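Local atomic coordinates of pyridoxal 5'-phosphate synthase subunit PdxT (Thermus thermophilus, PDB entry 2YWD), a protein that probably hydrolyses glutamine to glutamate and ammonia, the ammonia being channelled to PdxS for pyridoxal 5'-phosphate synthesis. Residues I53-L56 and A57-G61; G47-S50 and T51-G54. One frame throughout, in Å; residues are numbered along the deposited sequence.

Contact 1 (I53-L56 and A57-G61); sequences IGKL and AREYG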
loop_
_atom_site.group_PDB
_atom_site.type_symbol
_atom_site.label_atom_id
_atom_site.label_comp_id
_atom_site.label_asym_id
_atom_site.label_seq_id
_atom_site.Cartn_x
_atom_site.Cartn_y
_atom_site.Cartn_z
ATOM N N ILE A 53 0.655 -12.257 -4.203
ATOM C CA ILE A 53 0.974 -11.025 -4.915
ATOM C C ILE A 53 2.494 -10.937 -5.049
ATOM O O ILE A 53 3.016 -10.599 -6.111
ATOM C CB ILE A 53 0.440 -9.790 -4.158
ATOM C CG1 ILE A 53 -1.082 -9.725 -4.302
ATOM C CG2 ILE A 53 1.080 -8.510 -4.704
ATOM C CD1 ILE A 53 -1.746 -8.674 -3.420
ATOM N N GLY A 54 3.200 -11.262 -3.971
ATOM C CA GLY A 54 4.652 -11.222 -4.011
ATOM C C GLY A 54 5.240 -12.210 -5.006
ATOM O O GLY A 54 6.105 -11.852 -5.812
ATOM N N LYS A 55 4.774 -13.453 -4.961
ATOM C CA LYS A 55 5.284 -14.486 -5.864
ATOM C C LYS A 55 5.096 -14.117 -7.333
ATOM O O LYS A 55 6.039 -14.175 -8.120
ATOM C CB LYS A 55 4.600 -15.831 -5.585
ATOM C CG LYS A 55 5.186 -16.998 -6.375
ATOM C CD LYS A 55 4.518 -18.327 -6.024
ATOM C CE LYS A 55 3.124 -18.443 -6.631
ATOM N NZ LYS A 55 3.170 -18.475 -8.125
ATOM N N LEU A 56 3.877 -13.728 -7.698
ATOM C CA LEU A 56 3.578 -13.366 -9.080
ATOM C C LEU A 56 4.301 -12.099 -9.548
ATOM O O LEU A 56 4.777 -12.040 -10.684
ATOM C CB LEU A 56 2.061 -13.208 -9.265
ATOM C CG LEU A 56 1.226 -14.455 -8.948
ATOM C CD1 LEU A 56 -0.252 -14.148 -9.147
ATOM C CD2 LEU A 56 1.664 -15.616 -9.839
ATOM N N ALA A 57 4.392 -11.089 -8.685
ATOM C CA ALA A 57 5.076 -9.854 -9.062
ATOM C C ALA A 57 6.552 -10.140 -9.345
ATOM O O ALA A 57 7.159 -9.528 -10.221
ATOM C CB ALA A 57 4.946 -8.819 -7.957
ATOM N N ARG A 58 7.124 -11.073 -8.593
ATOM C CA ARG A 58 8.521 -11.436 -8.782
ATOM C C ARG A 58 8.666 -12.223 -10.081
ATOM O O ARG A 58 9.513 -11.908 -10.918
ATOM C CB ARG A 58 9.019 -12.270 -7.594
ATOM C CG ARG A 58 10.446 -12.793 -7.737
ATOM C CD ARG A 58 11.011 -13.231 -6.388
ATOM N NE ARG A 58 11.218 -12.086 -5.502
ATOM C CZ ARG A 58 11.690 -12.172 -4.265
ATOM N NH1 ARG A 58 12.008 -13.352 -3.755
ATOM N NH2 ARG A 58 11.859 -11.073 -3.539
ATOM N N GLU A 59 7.822 -13.235 -10.252
ATOM C CA GLU A 59 7.862 -14.071 -11.447
ATOM C C GLU A 59 7.685 -13.307 -12.749
ATOM O O GLU A 59 8.338 -13.622 -13.742
ATOM C CB GLU A 59 6.794 -15.161 -11.369
ATOM C CG GLU A 59 7.179 -16.342 -10.505
ATOM C CD GLU A 59 6.078 -17.379 -10.426
ATOM O OE1 GLU A 59 5.283 -17.472 -11.390
ATOM O OE2 GLU A 59 6.016 -18.106 -9.412
ATOM N N TYR A 60 6.807 -12.309 -12.754
ATOM C CA TYR A 60 6.558 -11.540 -13.973
ATOM C C TYR A 60 7.520 -10.375 -14.198
ATOM O O TYR A 60 7.350 -9.604 -15.140
ATOM C CB TYR A 60 5.117 -11.019 -13.989
ATOM C CG TYR A 60 4.061 -12.098 -13.842
ATOM C CD1 TYR A 60 4.243 -13.367 -14.394
ATOM C CD2 TYR A 60 2.866 -11.840 -13.173
ATOM C CE1 TYR A 60 3.260 -14.351 -14.282
ATOM C CE2 TYR A 60 1.875 -12.817 -13.056
ATOM C CZ TYR A 60 2.081 -14.068 -13.613
ATOM O OH TYR A 60 1.104 -15.033 -13.501
ATOM N N GLY A 61 8.527 -10.251 -13.340
ATOM C CA GLY A 61 9.490 -9.172 -13.484
ATOM C C GLY A 61 8.981 -7.806 -13.043
ATOM O O GLY A 61 9.672 -6.798 -13.200
#
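The flat ring of Tyr60 and the aliphatic chain of Leu56 run alongside each other in the same direction, one helical turn apart. Leu56 CB meets Tyr60 CE2 at 3.8 Å, and farther out Leu56 CD2 reaches Tyr60 OH at 3.8 Å, so the leucine follows the length of the ring. The carbonyl O of Leu56 approaches the ring obliquely near CD2, while it accepts a backbone bond (Tyr60 N to Leu56 O, 2.9 Å). A second flat group, the Glu59 carboxylate, is met from above its plane: Lys55 NZ forms a salt bridge with Glu59 OE2 at 3.1 Å. Lysine suits this place because its long chain can turn back, bending at chi3 (75°) and chi4 (65°) to bring the ammonium to that one oxygen. Bonds from Ala57 N to Ile53 O and Glu59 N to Lys55 O continue the regular i to i+4 ladder. The helix ends in a Schellman motif at Gly61, whose positive phi of 76° favours glycine, and whose N bonds to Arg58 O at 3.1 Å. Just beyond, helix 62-71 begins, and Arg58 NE forms a salt bridge with Glu63. On the inner side the small Ala57 packs against Trp86 and Ile53 against Ala82, both of helix 82-87, while Leu10, in the loop after strand 5-8, touches Leu56, Ala57 and Tyr60.

Contact 2 (G47-S50 and T51-G54); sequences GGES and TTIG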
loop_
_atom_site.group_PDB
_atom_site.type_symbol
_atom_site.label_atom_id
_atom_site.label_comp_id
_atom_site.label_asym_id
_atom_site.label_seq_id
_atom_site.Cartn_x
_atom_site.Cartn_y
_atom_site.Cartn_z
ATOM N N GLY A 47 -5.061 -4.704 -1.275
ATOM C CA GLY A 47 -5.146 -5.663 -0.194
ATOM C C GLY A 47 -5.319 -6.992 -0.903
ATOM O O GLY A 47 -5.663 -7.027 -2.091
ATOM N N GLY A 48 -5.077 -8.085 -0.193
ATOM C CA GLY A 48 -5.209 -9.391 -0.810
ATOM C C GLY A 48 -4.350 -10.411 -0.094
ATOM O O GLY A 48 -4.158 -10.328 1.116
ATOM N N GLU A 49 -3.825 -11.365 -0.853
ATOM C CA GLU A 49 -2.991 -12.428 -0.301
ATOM C C GLU A 49 -1.532 -12.066 -0.588
ATOM O O GLU A 49 -1.031 -12.295 -1.687
ATOM C CB GLU A 49 -3.380 -13.756 -0.962
ATOM C CG GLU A 49 -3.059 -14.972 -0.126
ATOM C CD GLU A 49 -1.577 -15.121 0.089
ATOM O OE1 GLU A 49 -0.913 -15.710 -0.786
ATOM O OE2 GLU A 49 -1.079 -14.631 1.123
ATOM N N SER A 50 -0.853 -11.507 0.412
ATOM C CA SER A 50 0.526 -11.048 0.243
ATOM C C SER A 50 1.556 -12.024 -0.317
ATOM O O SER A 50 2.435 -11.605 -1.069
ATOM C CB SER A 50 1.059 -10.444 1.554
ATOM O OG SER A 50 1.275 -11.424 2.558
ATOM N N THR A 51 1.472 -13.305 0.026
ATOM C CA THR A 51 2.467 -14.244 -0.493
ATOM C C THR A 51 2.272 -14.486 -1.990
ATOM O O THR A 51 3.241 -14.686 -2.731
ATOM C CB THR A 51 2.432 -15.607 0.243
ATOM O OG1 THR A 51 1.336 -16.394 -0.240
ATOM C CG2 THR A 51 2.291 -15.400 1.747
ATOM N N THR A 52 1.020 -14.455 -2.433
ATOM C CA THR A 52 0.699 -14.667 -3.841
ATOM C C THR A 52 1.053 -13.435 -4.673
ATOM O O THR A 52 1.678 -13.550 -5.728
ATOM C CB THR A 52 -0.791 -15.016 -4.012
ATOM O OG1 THR A 52 -1.058 -16.258 -3.346
ATOM C CG2 THR A 52 -1.159 -15.144 -5.483
ATOM N N ILE A 53 0.655 -12.257 -4.203
ATOM C CA ILE A 53 0.974 -11.025 -4.915
ATOM C C ILE A 53 2.494 -10.937 -5.049
ATOM O O ILE A 53 3.016 -10.599 -6.111
ATOM C CB ILE A 53 0.440 -9.790 -4.158
ATOM C CG1 ILE A 53 -1.082 -9.725 -4.302
ATOM C CG2 ILE A 53 1.080 -8.510 -4.704
ATOM C CD1 ILE A 53 -1.746 -8.674 -3.420
ATOM N N GLY A 54 3.200 -11.262 -3.971
ATOM C CA GLY A 54 4.652 -11.222 -4.011
ATOM C C GLY A 54 5.240 -12.210 -5.006
ATOM O O GLY A 54 6.105 -11.852 -5.812
#
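Glu49 is the N-cap of helix 50-59, and its carboxylate folds over the first turn to meet Thr51 and Thr52. OE2 accepts a backbone bond (Thr51 N to Glu49 OE2, 3.1 Å), the donor standing above the carboxylate plane. OE1 takes the hydroxyl of Thr52, with Thr52 OG1 to Glu49 OE1 at 2.6 Å on the anti side and close to the carboxylate plane, and also a weak bond from Thr52 N. The hydroxyl of Thr51 is modelled near the same oxygen as well, but too close for its length to be trusted. A bend at chi2 (-64°) turns the glutamate back toward the helix start, where the N-H groups of the first turn would probably complement its negative charge. Threonine suits position 52, the third residue after the cap, because its hydroxyl sits beside its own backbone N (chi1 -63°), so that both donors face OE1. With an alanine in place of Glu49, the N-H of Thr51 and the hydroxyl of Thr52 would probably lose their capping acceptor, and the first turn would be less firmly held. Behind the cap, Ile53 N bonds almost straight to Glu49 O at 3.0 Å, and Gly54 N bonds to Ser50 O at 3.0 Å. Farther out, Gln11 accepts from Glu49 N and Gln97 bonds Ser50 OG. Gly48, Glu49 and Ser50 are predicted to bind glutamine, and Gly47 lies beside the predicted nucleophile Cys81. Gly48 adopts backbone angles that a side chain would not tolerate; its CA lies 4.4 Å from Ile53 CD1, and a CB there would be pressed against that methyl.

Overall arrangement
The two contacts overlap along helix 50-59, their centres about 10 Å apart, sharing Ile53 and Gly54. Contact 2 comes first along the chain: it leads from the loop after strand 42-45, a parallel strand inside the seven-stranded mixed sheet, into the first turn of the helix. Contact 1 takes the same helix to its end, just before helix 62-71. The start of the helix thus lies at the predicted glutamine site, near Cys81, whereas the centre of contact 1 lies about 16 Å from the centre of the chain, against about 11 Å for that of contact 2. One short helix therefore joins the predicted substrate-binding loop to the outer part of the glutaminase fold.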